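Local coordinates for protein pectate lyase (Cellvibrio cellulosa, PDB 1GXM) that cleaves polygalacturonate (pectate) by anti-beta-elimination, the fragment here being the family 10 catalytic module of a longer enzyme, at residues G18-A22 with A224-T228; F132-A138 with E218-V222; E236-R240 with K328-L332; L25-R29 with R151-D155; V188-W192 with A241-F246. All coordinates share one frame. Where two conformers were deposited one is given. Residues are numbered along the deposited sequence.

Contact 1. Residues G18-A22 with A224-T228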
# COMPACT_ATOMS: atom_id res chain seq x y z
N GLY A 18 -14.97 6.70 4.00
CA GLY A 18 -13.88 6.90 4.94
C GLY A 18 -12.74 5.88 4.85
O GLY A 18 -11.78 5.96 5.59
N ASN A 19 -12.87 4.91 3.97
CA ASN A 19 -11.84 3.89 3.86
C ASN A 19 -10.64 4.47 3.13
O ASN A 19 -10.78 4.95 2.00
CB ASN A 19 -12.38 2.67 3.12
CG ASN A 19 -11.34 1.58 2.97
OD1 ASN A 19 -10.29 1.79 2.38
ND2 ASN A 19 -11.64 0.40 3.50
N PRO A 20 -9.48 4.50 3.76
CA PRO A 20 -8.31 5.14 3.15
C PRO A 20 -7.95 4.64 1.75
O PRO A 20 -7.50 5.40 0.90
CB PRO A 20 -7.19 4.85 4.15
CG PRO A 20 -7.87 4.69 5.42
CD PRO A 20 -9.18 4.04 5.13
N ALA A 21 -8.07 3.33 1.54
CA ALA A 21 -7.75 2.75 0.25
C ALA A 21 -8.75 3.18 -0.82
O ALA A 21 -8.38 3.49 -1.95
CB ALA A 21 -7.70 1.24 0.37
N ALA A 22 -10.02 3.19 -0.47
CA ALA A 22 -11.06 3.66 -1.37
C ALA A 22 -10.86 5.15 -1.67
O ALA A 22 -11.06 5.59 -2.81
CB ALA A 22 -12.42 3.44 -0.76
N ALA A 224 -6.91 -1.16 5.66
CA ALA A 224 -7.92 -0.51 4.85
C ALA A 224 -8.35 -1.46 3.72
O ALA A 224 -9.53 -1.62 3.45
CB ALA A 224 -7.39 0.78 4.30
N PHE A 225 -7.39 -2.09 3.05
CA PHE A 225 -7.74 -3.07 2.04
C PHE A 225 -8.57 -4.21 2.62
O PHE A 225 -9.58 -4.60 2.04
CB PHE A 225 -6.52 -3.67 1.35
CG PHE A 225 -6.87 -4.89 0.59
CD1 PHE A 225 -7.64 -4.80 -0.55
CD2 PHE A 225 -6.55 -6.13 1.09
CE1 PHE A 225 -8.06 -5.96 -1.19
CE2 PHE A 225 -6.97 -7.26 0.47
CZ PHE A 225 -7.71 -7.17 -0.69
N LEU A 226 -8.15 -4.77 3.73
CA LEU A 226 -8.91 -5.86 4.34
C LEU A 226 -10.32 -5.45 4.66
O LEU A 226 -11.23 -6.26 4.54
CB LEU A 226 -8.24 -6.40 5.59
CG LEU A 226 -6.98 -7.21 5.35
CD1 LEU A 226 -6.40 -7.56 6.72
CD2 LEU A 226 -7.21 -8.47 4.53
N MET A 227 -10.51 -4.19 5.03
CA MET A 227 -11.81 -3.67 5.36
C MET A 227 -12.71 -3.48 4.14
O MET A 227 -13.90 -3.24 4.32
CB MET A 227 -11.66 -2.38 6.16
CG MET A 227 -11.15 -2.66 7.55
SD MET A 227 -10.69 -1.22 8.48
CE MET A 227 -12.21 -0.79 9.30
N THR A 228 -12.17 -3.60 2.93
CA THR A 228 -13.01 -3.59 1.73
C THR A 228 -13.56 -4.99 1.43
O THR A 228 -14.44 -5.14 0.59
CB THR A 228 -12.25 -3.12 0.46
OG1 THR A 228 -11.29 -4.12 0.07
CG2 THR A 228 -11.49 -1.78 0.66
O HOH W 1 -14.26 -0.47 4.23
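This is a buried helix-to-helix contact in the helical body of the lyase module, where the start of helix 20-28 meets the C-terminal part of helix 219-226. Its central feature is an N-cap residue, Asn19, that serves both helices at once. The side-chain OD1 of Asn19 accepts from Ala22 N at 3.2 Å and, more weakly, from Ala21 N at 2.8 Å, closing the first turn of its own helix. From the same amide, Asn19 ND2 donates a nearly straight hydrogen bond to Ala224 O (2.9 Å, 169°). Asparagine suits the position because one planar group offers an acceptor to one helix and a donor to the other. Pro20 follows naturally, since the first residue of a helix has no need of a free backbone NH.

Small residues allow the approach. Ala21 and Ala224 are the nearest residues by CA distance, 5.6 Å, and their CB atoms touch at 4.0 Å; Pro20 CD lies 3.8 Å from Ala224 CB. Phe225 points its CA-to-CB bond away and packs on helices 136-148 and 161-181 instead. At the end of the other segment, Thr228 OG1 bonds back to Phe225 O (2.7 Å), and Thr228 CG2 lies 3.6 Å from Asn19 ND2. A water completes the join, accepting from Asn19 ND2 at 2.9 Å and donating to Met227 O at 2.8 Å.

Contact 2. Residues F132-A138 with E218-V222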
# COMPACT_ATOMS: atom_id res chain seq x y z
N PHE A 132 4.43 -4.20 0.62
CA PHE A 132 3.43 -3.32 1.18
C PHE A 132 3.87 -1.88 1.16
O PHE A 132 3.05 -0.99 1.18
CB PHE A 132 3.06 -3.75 2.59
CG PHE A 132 2.46 -5.11 2.66
CD1 PHE A 132 1.27 -5.38 2.02
CD2 PHE A 132 3.08 -6.15 3.33
CE1 PHE A 132 0.72 -6.63 2.06
CE2 PHE A 132 2.53 -7.40 3.36
CZ PHE A 132 1.34 -7.63 2.74
N ASN A 133 5.17 -1.66 1.05
CA ASN A 133 5.77 -0.36 0.96
C ASN A 133 5.04 0.54 0.00
O ASN A 133 4.67 0.14 -1.09
CB ASN A 133 7.21 -0.50 0.48
CG ASN A 133 8.01 0.74 0.70
OD1 ASN A 133 8.30 1.09 1.84
ND2 ASN A 133 8.38 1.41 -0.37
N ASP A 134 4.85 1.79 0.43
CA ASP A 134 4.15 2.80 -0.35
C ASP A 134 2.76 2.36 -0.78
O ASP A 134 2.27 2.70 -1.84
CB ASP A 134 4.96 3.18 -1.58
CG ASP A 134 4.80 4.66 -1.91
OD1 ASP A 134 5.30 5.08 -2.96
OD2 ASP A 134 4.19 5.46 -1.17
N ASN A 135 2.12 1.59 0.08
CA ASN A 135 0.79 1.05 -0.15
C ASN A 135 0.68 0.22 -1.42
O ASN A 135 -0.41 0.03 -1.93
CB ASN A 135 -0.24 2.19 -0.16
CG ASN A 135 -0.36 2.84 1.16
OD1 ASN A 135 -0.42 2.17 2.20
ND2 ASN A 135 -0.42 4.17 1.16
N GLY A 136 1.79 -0.33 -1.89
CA GLY A 136 1.78 -0.97 -3.19
C GLY A 136 0.84 -2.16 -3.28
O GLY A 136 -0.12 -2.17 -4.03
N MET A 137 1.13 -3.19 -2.50
CA MET A 137 0.32 -4.38 -2.60
C MET A 137 -1.13 -4.11 -2.19
O MET A 137 -2.05 -4.57 -2.83
CB MET A 137 0.91 -5.51 -1.78
CG MET A 137 0.12 -6.78 -1.86
SD MET A 137 1.06 -8.19 -1.27
CE MET A 137 -0.23 -9.39 -1.24
N ALA A 138 -1.32 -3.39 -1.09
CA ALA A 138 -2.67 -3.17 -0.61
C ALA A 138 -3.49 -2.39 -1.61
O ALA A 138 -4.65 -2.70 -1.83
CB ALA A 138 -2.66 -2.46 0.73
N GLU A 218 2.82 1.35 6.79
CA GLU A 218 2.19 0.58 5.71
C GLU A 218 1.06 -0.29 6.19
O GLU A 218 0.23 -0.71 5.39
CB GLU A 218 3.22 -0.28 4.96
CG GLU A 218 4.43 0.48 4.47
CD GLU A 218 4.13 1.60 3.51
OE1 GLU A 218 2.99 1.75 3.03
OE2 GLU A 218 5.08 2.32 3.20
N SER A 219 0.99 -0.55 7.48
CA SER A 219 -0.03 -1.45 7.97
C SER A 219 -1.42 -0.83 7.90
O SER A 219 -2.39 -1.54 7.84
CB SER A 219 0.30 -1.93 9.36
OG SER A 219 1.42 -2.79 9.31
N VAL A 220 -1.50 0.50 7.85
CA VAL A 220 -2.77 1.21 7.71
C VAL A 220 -3.47 0.79 6.43
O VAL A 220 -4.63 0.38 6.42
CB VAL A 220 -2.55 2.72 7.68
CG1 VAL A 220 -3.85 3.46 7.40
CG2 VAL A 220 -1.91 3.19 8.98
N GLY A 221 -2.74 0.86 5.32
CA GLY A 221 -3.33 0.54 4.03
C GLY A 221 -3.70 -0.91 3.92
O GLY A 221 -4.66 -1.26 3.23
N VAL A 222 -2.94 -1.78 4.55
CA VAL A 222 -3.27 -3.21 4.52
C VAL A 222 -4.61 -3.41 5.23
O VAL A 222 -5.49 -4.11 4.74
CB VAL A 222 -2.19 -4.05 5.20
CG1 VAL A 222 -2.60 -5.51 5.19
CG2 VAL A 222 -0.85 -3.91 4.49
O HOH W 2 -0.45 -0.50 2.77
O HOH W 3 -0.64 2.73 4.77
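The carboxylate of Glu218 grips two successive backbone amides of the facing loop: Asp134 N donates to Glu218 OE2 (2.8 Å, 154°) and Asn135 N to Glu218 OE1 (3.1 Å, 151°). A glutamate fits here because its two oxygens can take one NH each, and the m, m side chain folds across to deliver them. Those amides sit in an unusual bend, as Asp134 and Asn135 both have positive phi (55° and 57°), a conformation that asparagine and aspartate tolerate better than most residues. Around this clamp lie two waters that share Asn135 OD1 as acceptor. One donates to Asn135 OD1 (2.7 Å) and to Glu218 O (2.7 Å); the other donates to Asn135 OD1 (2.6 Å) and accepts from Gly221 N (2.9 Å).

The contact thus joins the turn leading into helix 136-148 to the N-terminal part of helix 219-226, close to the centre of the module. Asn135 occupies the N-cap position of helix 136-148, although its side chain makes no capping bond. Gly221 is needed opposite it, because a CB there would come within 2.4 Å of Asn135 OD1. The small Ala138 allows a close approach, its CB 3.4 Å from Gly221 O and the CA atoms of Ala138 and Val222 5.2 Å apart. Farther out, Phe132 CD1 meets Val222 CG2 at 3.6 Å, and the Phe132 ring continues to Trp192 and helix 161-181.

Contact 3. Residues E236-R240 with K328-L332. Unlike the reference sequence in segment 236-240: Gln237 (reference Arg).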
# COMPACT_ATOMS: atom_id res chain seq x y z
N GLU A 236 -12.37 -10.41 9.96
CA GLU A 236 -12.75 -9.52 11.03
C GLU A 236 -11.74 -9.61 12.17
O GLU A 236 -11.32 -8.60 12.71
CB GLU A 236 -14.17 -9.82 11.51
CG GLU A 236 -14.52 -8.99 12.74
CD GLU A 236 -15.97 -9.06 13.15
OE1 GLU A 236 -16.70 -9.89 12.59
OE2 GLU A 236 -16.38 -8.32 14.06
N GLN A 237 -11.35 -10.82 12.53
CA GLN A 237 -10.36 -11.01 13.57
C GLN A 237 -9.03 -10.33 13.20
O GLN A 237 -8.42 -9.66 14.03
CB GLN A 237 -10.10 -12.50 13.78
CG GLN A 237 -8.97 -12.71 14.79
CD GLN A 237 -8.68 -14.16 15.06
OE1 GLN A 237 -9.09 -14.69 16.08
NE2 GLN A 237 -7.95 -14.80 14.16
N ALA A 238 -8.61 -10.50 11.97
CA ALA A 238 -7.35 -9.91 11.51
C ALA A 238 -7.40 -8.39 11.59
O ALA A 238 -6.45 -7.75 12.02
CB ALA A 238 -7.04 -10.33 10.07
N VAL A 239 -8.49 -7.81 11.13
CA VAL A 239 -8.63 -6.38 11.11
C VAL A 239 -8.71 -5.87 12.53
O VAL A 239 -8.06 -4.91 12.88
CB VAL A 239 -9.85 -5.93 10.32
CG1 VAL A 239 -10.05 -4.42 10.46
CG2 VAL A 239 -9.67 -6.30 8.87
N ARG A 240 -9.54 -6.48 13.35
CA ARG A 240 -9.66 -6.03 14.73
C ARG A 240 -8.33 -6.13 15.44
O ARG A 240 -7.98 -5.24 16.22
CB ARG A 240 -10.69 -6.84 15.49
CG ARG A 240 -12.09 -6.50 15.12
CD ARG A 240 -13.09 -7.35 15.89
NE ARG A 240 -14.47 -6.99 15.64
CZ ARG A 240 -15.11 -5.99 16.21
NH1 ARG A 240 -14.50 -5.22 17.10
NH2 ARG A 240 -16.38 -5.77 15.90
N LYS A 328 -15.67 4.26 13.50
CA LYS A 328 -16.86 4.55 12.71
C LYS A 328 -17.63 3.26 12.39
O LYS A 328 -18.87 3.22 12.47
CB LYS A 328 -16.44 5.26 11.42
CG LYS A 328 -17.54 5.81 10.48
CD LYS A 328 -16.97 5.92 9.03
CE LYS A 328 -17.28 7.21 8.29
NZ LYS A 328 -18.29 7.01 7.21
N VAL A 329 -16.91 2.19 12.04
CA VAL A 329 -17.55 0.93 11.63
C VAL A 329 -17.72 -0.08 12.76
O VAL A 329 -18.19 -1.20 12.52
CB VAL A 329 -16.81 0.26 10.45
CG1 VAL A 329 -16.66 1.21 9.29
CG2 VAL A 329 -15.44 -0.28 10.88
N GLY A 330 -17.35 0.28 13.98
CA GLY A 330 -17.55 -0.58 15.15
C GLY A 330 -16.46 -1.61 15.42
O GLY A 330 -16.67 -2.59 16.13
N TYR A 331 -15.28 -1.40 14.85
CA TYR A 331 -14.14 -2.31 15.00
C TYR A 331 -13.13 -1.89 16.06
O TYR A 331 -12.07 -2.50 16.20
CB TYR A 331 -13.44 -2.47 13.66
CG TYR A 331 -13.98 -3.58 12.79
CD1 TYR A 331 -15.30 -4.03 12.89
CD2 TYR A 331 -13.18 -4.16 11.85
CE1 TYR A 331 -15.76 -5.05 12.07
CE2 TYR A 331 -13.62 -5.15 11.04
CZ TYR A 331 -14.91 -5.60 11.15
OH TYR A 331 -15.31 -6.61 10.32
N LEU A 332 -13.47 -0.83 16.80
CA LEU A 332 -12.67 -0.33 17.91
C LEU A 332 -13.42 -0.50 19.23
O LEU A 332 -14.54 -1.01 19.32
CB LEU A 332 -12.36 1.16 17.70
CG LEU A 332 -11.05 1.73 18.24
CD1 LEU A 332 -9.96 1.54 17.21
CD2 LEU A 332 -11.20 3.20 18.55
OXT LEU A 332 -12.97 -0.12 20.31
O HOH W 4 -10.03 -3.72 17.43
O HOH W 5 -16.03 -3.24 18.91
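Tyr331, next to last in the chain, gives up more surface to this contact than any other residue, and Arg240 comes second. The aromatic ring lies against helix 233-246, with Arg240 NE over one face and Val239 CG1 at its edge, 3.4 Å from Tyr331 CD2. Glu236, one turn before Arg240, brings its CG to 3.5 Å from Tyr331 OH, while that hydroxyl is hydrogen-bonded to Gln231. A tyrosine suits the site: its ring packs against Val239 and Arg240 and its hydroxyl still finds a polar partner.

Arg240 is extended through chi2 and chi3 and held by a salt bridge to Glu236, four residues earlier (Arg240 NE to Glu236 OE2, 2.8 Å). Glu236 OE1 in turn pairs with Arg12. The Arg240 guanidinium sets one face on Tyr331 CA and makes a weak hydrogen bond from NH2 to Gly330 O (3.2 Å, 132°). That carbonyl belongs to the Schellman motif ending helix 318-329, where Gly330 takes a positive phi of 86° that a side chain would obstruct. Two waters reinforce the join: one donates to Arg240 O (2.8 Å) and Tyr331 O (2.7 Å), the other accepts from Arg240 NH1 (3.1 Å) and donates to Gly330 O (2.9 Å) and to the C-terminal carboxylate at Leu332 O (2.7 Å).

The C-terminal tail is thus held by the Tyr331 ring packing on Val239 and the charged Arg240, with water bridges and one weak direct hydrogen bond.

Contact 4. Residues L25-R29 with R151-D155; sequences LNNAR and RAPFD
Residues 25-28 of helix 20-28 are helical, and Arg29 keeps similar angles (-55°/-31°). Facing them, 151-155 is a loop after helix 136-148 that makes a type VIa beta turn: the Ala152-Pro153 peptide is cis, Ala152 lies at -50°/137° and Pro153 at -88°/15°, and Phe154 N bonds to Arg151 O at 2.7 Å. This is a helix-to-loop contact in the helical body of the module. The backbones stay well apart: CA atoms are nearest at Arg29-Pro153 (7.4 Å) and Asn26-Ala152 (8.4 Å), so side chains must fill the gap.

Arg29 does most of this. With chi1 m, chi2 t and chi3 p, it lays one guanidinium face over Pro153 N and Ala152 CB, bringing Arg29 NH2 to 3.6 Å from Ala152 CB; Arg29 CD reaches Pro153 CD at 4.0 Å. Arg29 NH1 donates to Asn26 OD1 (3.0 Å), while NE pairs with Glu85 of helix 77-90. Leu25, chi1 t, adds apolar contact from Leu25 CD2 to Pro153 CD at 4.0 Å, suiting a buried site beside the proline ring. No direct hydrogen bond crosses. Instead one water donates to Asn26 OD1 at 2.9 Å and to Ala152 O at 2.7 Å.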
# COMPACT_ATOMS: atom_id res chain seq x y z
N LEU A 25 -8.14 5.48 -4.19
CA LEU A 25 -8.53 5.06 -5.53
C LEU A 25 -9.39 6.13 -6.18
O LEU A 25 -9.21 6.52 -7.33
CB LEU A 25 -9.27 3.74 -5.46
CG LEU A 25 -9.55 3.06 -6.80
CD1 LEU A 25 -9.60 1.54 -6.62
CD2 LEU A 25 -10.86 3.56 -7.42
N ASN A 26 -10.36 6.61 -5.44
CA ASN A 26 -11.25 7.61 -6.02
C ASN A 26 -10.50 8.87 -6.38
O ASN A 26 -10.78 9.48 -7.41
CB ASN A 26 -12.46 7.84 -5.13
CG ASN A 26 -13.47 6.69 -5.24
OD1 ASN A 26 -13.88 6.32 -6.35
ND2 ASN A 26 -13.83 6.10 -4.11
N ASN A 27 -9.52 9.25 -5.57
CA ASN A 27 -8.66 10.38 -5.91
C ASN A 27 -7.85 10.13 -7.18
O ASN A 27 -7.65 11.04 -7.99
CB ASN A 27 -7.68 10.64 -4.80
CG ASN A 27 -8.29 11.49 -3.70
OD1 ASN A 27 -7.82 11.47 -2.56
ND2 ASN A 27 -9.42 12.12 -4.00
N ALA A 28 -7.38 8.91 -7.35
CA ALA A 28 -6.54 8.57 -8.51
C ALA A 28 -7.30 8.73 -9.83
O ALA A 28 -6.71 8.90 -10.88
CB ALA A 28 -6.01 7.16 -8.39
N ARG A 29 -8.62 8.62 -9.77
CA ARG A 29 -9.45 8.76 -10.96
C ARG A 29 -9.21 10.06 -11.70
O ARG A 29 -9.33 10.10 -12.93
CB ARG A 29 -10.91 8.62 -10.59
CG ARG A 29 -11.26 7.22 -10.14
CD ARG A 29 -12.61 7.13 -9.50
NE ARG A 29 -13.69 7.30 -10.46
CZ ARG A 29 -14.98 7.23 -10.15
NH1 ARG A 29 -15.36 6.99 -8.91
NH2 ARG A 29 -15.89 7.41 -11.11
N ARG A 151 -16.91 -1.75 -9.56
CA ARG A 151 -17.01 -0.43 -8.96
C ARG A 151 -16.37 0.58 -9.87
O ARG A 151 -15.37 0.28 -10.52
CB ARG A 151 -16.30 -0.34 -7.61
CG ARG A 151 -16.86 -1.23 -6.59
CD ARG A 151 -16.46 -0.90 -5.17
NE ARG A 151 -16.87 -2.00 -4.31
CZ ARG A 151 -16.08 -2.95 -3.84
NH1 ARG A 151 -14.77 -2.93 -4.06
NH2 ARG A 151 -16.61 -3.93 -3.12
N ALA A 152 -16.94 1.78 -9.90
CA ALA A 152 -16.39 2.89 -10.65
C ALA A 152 -14.91 3.05 -10.31
O ALA A 152 -14.54 3.05 -9.14
CB ALA A 152 -17.14 4.17 -10.30
N PRO A 153 -14.05 3.29 -11.29
CA PRO A 153 -14.39 3.53 -12.71
C PRO A 153 -14.49 2.29 -13.59
O PRO A 153 -14.50 2.45 -14.82
CB PRO A 153 -13.20 4.36 -13.16
CG PRO A 153 -12.07 3.82 -12.35
CD PRO A 153 -12.62 3.45 -11.02
N PHE A 154 -14.57 1.11 -13.01
CA PHE A 154 -14.53 -0.16 -13.74
C PHE A 154 -15.93 -0.71 -13.99
O PHE A 154 -16.10 -1.90 -14.28
CB PHE A 154 -13.69 -1.18 -12.99
CG PHE A 154 -12.31 -0.68 -12.65
CD1 PHE A 154 -11.36 -0.52 -13.65
CD2 PHE A 154 -11.98 -0.34 -11.36
CE1 PHE A 154 -10.08 -0.04 -13.35
CE2 PHE A 154 -10.69 0.14 -11.06
CZ PHE A 154 -9.76 0.30 -12.05
N ASP A 155 -16.91 0.17 -13.89
CA ASP A 155 -18.32 -0.21 -14.18
C ASP A 155 -18.67 0.15 -15.63
O ASP A 155 -19.73 0.71 -15.92
CB ASP A 155 -19.30 0.42 -13.18
CG ASP A 155 -19.26 1.93 -13.18
OD1 ASP A 155 -18.30 2.54 -13.70
OD2 ASP A 155 -20.18 2.60 -12.66
O HOH W 6 -15.53 4.01 -6.80

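Contact 5. Residues V188-W192 with A241-F246; sequences VLTVW and AGVAWF
Residues 188-189 form an extended strand of a two-stranded antiparallel hairpin with 184-185; from Thr190 the chain leaves strand geometry (-126°/-111°, then -138°/-147° at Val191). It passes the last turns of helix 233-246, whose residues 241-246 are regularly helical. The closest CA pair is Thr190-Gly242 at 5.1 Å; glycine leaves the helix surface flat here, and Gly242 CA meets Thr190 O at 3.5 Å in a CA-H...O contact.

Rotamers decide the rest. Val191, chi1 m, points toward the helix and places CG2 3.5 Å from the centroid of the six-membered ring of Trp245, only 7° off its normal, a CH-pi contact over the face. Val191 CG1 lies 3.5 Å from Trp245 CE3, 3.8 Å from Gly242 CA and 4.2 Å from Phe246 CE2. Trp245 itself takes chi1 t and chi2 near 87°, offering that broad face while NE1 bonds to Asn286. Thr190, chi1 p, sets CB 3.7 Å from Trp245 CD1 and gives its OG1 to a bond with Trp183 O. In the strand, Leu189 (chi1 t, chi2 p) packs its CB on Ala241 CB at 3.7 Å; alanine keeps this approach short. A water donates to Leu189 O (2.7 Å) and Ala241 O (2.8 Å).

As no direct conventional hydrogen bond joins the segments, the chain after the hairpin is held to the helix by Val191 and Thr190 against Trp245, and the water bridges two carbonyl acceptors that could not bond to each other.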
# COMPACT_ATOMS: atom_id res chain seq x y z
N VAL A 188 0.26 -13.25 19.58
CA VAL A 188 -0.79 -12.23 19.41
C VAL A 188 -0.72 -11.65 17.99
O VAL A 188 0.32 -11.21 17.55
CB VAL A 188 -0.60 -11.08 20.40
CG1 VAL A 188 -1.63 -9.98 20.19
CG2 VAL A 188 -0.66 -11.62 21.84
N LEU A 189 -1.84 -11.65 17.28
CA LEU A 189 -1.87 -11.13 15.93
C LEU A 189 -1.68 -9.61 15.94
O LEU A 189 -2.34 -8.92 16.71
CB LEU A 189 -3.22 -11.45 15.29
CG LEU A 189 -3.31 -11.58 13.80
CD1 LEU A 189 -2.30 -12.57 13.20
CD2 LEU A 189 -4.75 -12.04 13.48
N THR A 190 -0.80 -9.09 15.08
CA THR A 190 -0.49 -7.67 15.04
C THR A 190 -0.68 -7.13 13.64
O THR A 190 -1.79 -7.04 13.19
CB THR A 190 0.91 -7.35 15.63
OG1 THR A 190 1.95 -8.04 14.92
CG2 THR A 190 0.99 -7.81 17.10
N VAL A 191 0.40 -6.75 12.97
CA VAL A 191 0.32 -6.10 11.67
C VAL A 191 1.38 -6.69 10.73
O VAL A 191 1.66 -7.88 10.82
CB VAL A 191 0.34 -4.56 11.78
CG1 VAL A 191 -0.90 -4.08 12.49
CG2 VAL A 191 1.60 -4.04 12.46
N TRP A 192 1.93 -5.87 9.84
CA TRP A 192 2.79 -6.36 8.79
C TRP A 192 4.04 -5.52 8.74
O TRP A 192 4.07 -4.36 9.12
CB TRP A 192 2.10 -6.27 7.41
CG TRP A 192 0.88 -7.10 7.35
CD1 TRP A 192 0.79 -8.37 6.87
CD2 TRP A 192 -0.41 -6.77 7.87
NE1 TRP A 192 -0.48 -8.84 7.04
CE2 TRP A 192 -1.25 -7.89 7.65
CE3 TRP A 192 -0.96 -5.64 8.46
CZ2 TRP A 192 -2.58 -7.90 8.04
CZ3 TRP A 192 -2.26 -5.65 8.85
CH2 TRP A 192 -3.06 -6.78 8.66
N ALA A 241 -7.54 -7.15 15.16
CA ALA A 241 -6.24 -7.28 15.80
C ALA A 241 -5.30 -6.18 15.32
O ALA A 241 -4.57 -5.60 16.10
CB ALA A 241 -5.62 -8.61 15.52
N GLY A 242 -5.30 -5.88 14.04
CA GLY A 242 -4.43 -4.83 13.53
C GLY A 242 -4.81 -3.46 14.06
O GLY A 242 -3.96 -2.63 14.42
N VAL A 243 -6.09 -3.19 14.12
CA VAL A 243 -6.58 -1.93 14.64
C VAL A 243 -6.25 -1.83 16.13
O VAL A 243 -5.83 -0.79 16.61
CB VAL A 243 -8.08 -1.77 14.41
CG1 VAL A 243 -8.65 -0.63 15.23
CG2 VAL A 243 -8.36 -1.60 12.92
N ALA A 244 -6.42 -2.93 16.86
CA ALA A 244 -6.08 -2.95 18.28
C ALA A 244 -4.59 -2.65 18.48
O ALA A 244 -4.20 -1.99 19.42
CB ALA A 244 -6.43 -4.26 18.89
N TRP A 245 -3.75 -3.17 17.59
CA TRP A 245 -2.33 -2.90 17.66
C TRP A 245 -2.08 -1.42 17.49
O TRP A 245 -1.33 -0.83 18.26
CB TRP A 245 -1.58 -3.74 16.64
CG TRP A 245 -0.11 -3.52 16.62
CD1 TRP A 245 0.82 -4.13 17.38
CD2 TRP A 245 0.58 -2.58 15.80
NE1 TRP A 245 2.06 -3.63 17.09
CE2 TRP A 245 1.95 -2.69 16.10
CE3 TRP A 245 0.18 -1.68 14.81
CZ2 TRP A 245 2.91 -1.94 15.47
CZ3 TRP A 245 1.14 -0.93 14.19
CH2 TRP A 245 2.48 -1.06 14.51
N PHE A 246 -2.70 -0.80 16.51
CA PHE A 246 -2.50 0.62 16.28
C PHE A 246 -2.98 1.42 17.48
O PHE A 246 -2.40 2.45 17.83
CB PHE A 246 -3.24 1.08 15.04
CG PHE A 246 -2.40 1.04 13.81
CD1 PHE A 246 -1.44 2.00 13.60
CD2 PHE A 246 -2.54 0.02 12.88
CE1 PHE A 246 -0.64 1.97 12.51
CE2 PHE A 246 -1.75 0.01 11.76
CZ PHE A 246 -0.79 0.96 11.58
O HOH W 7 -3.39 -6.97 18.22

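In the fold
Contact 2 lies nearest the centre of the chain and contact 1 is also buried; both use helix 219-226, and Phe225 CB touches Ala138 O at 3.8 Å between them. There polar side chains bond backbone groups directly. Contacts 3 and 5 share helix 233-246, but contact 3 sits at a partly exposed edge with a salt bridge inside that helix, an arginine over a ring, and waters, whereas contact 5 is buried and largely apolar; Leu332 CD1 meets Val243 CG1 at 3.2 Å. Ser219 and Val222 connect contact 2 to Val191 and Trp192 of contact 5. Contact 4 stands apart, linked to contact 1 through helix 20-28, and mixes an arginine face laid over the cis-proline turn with a water bridge.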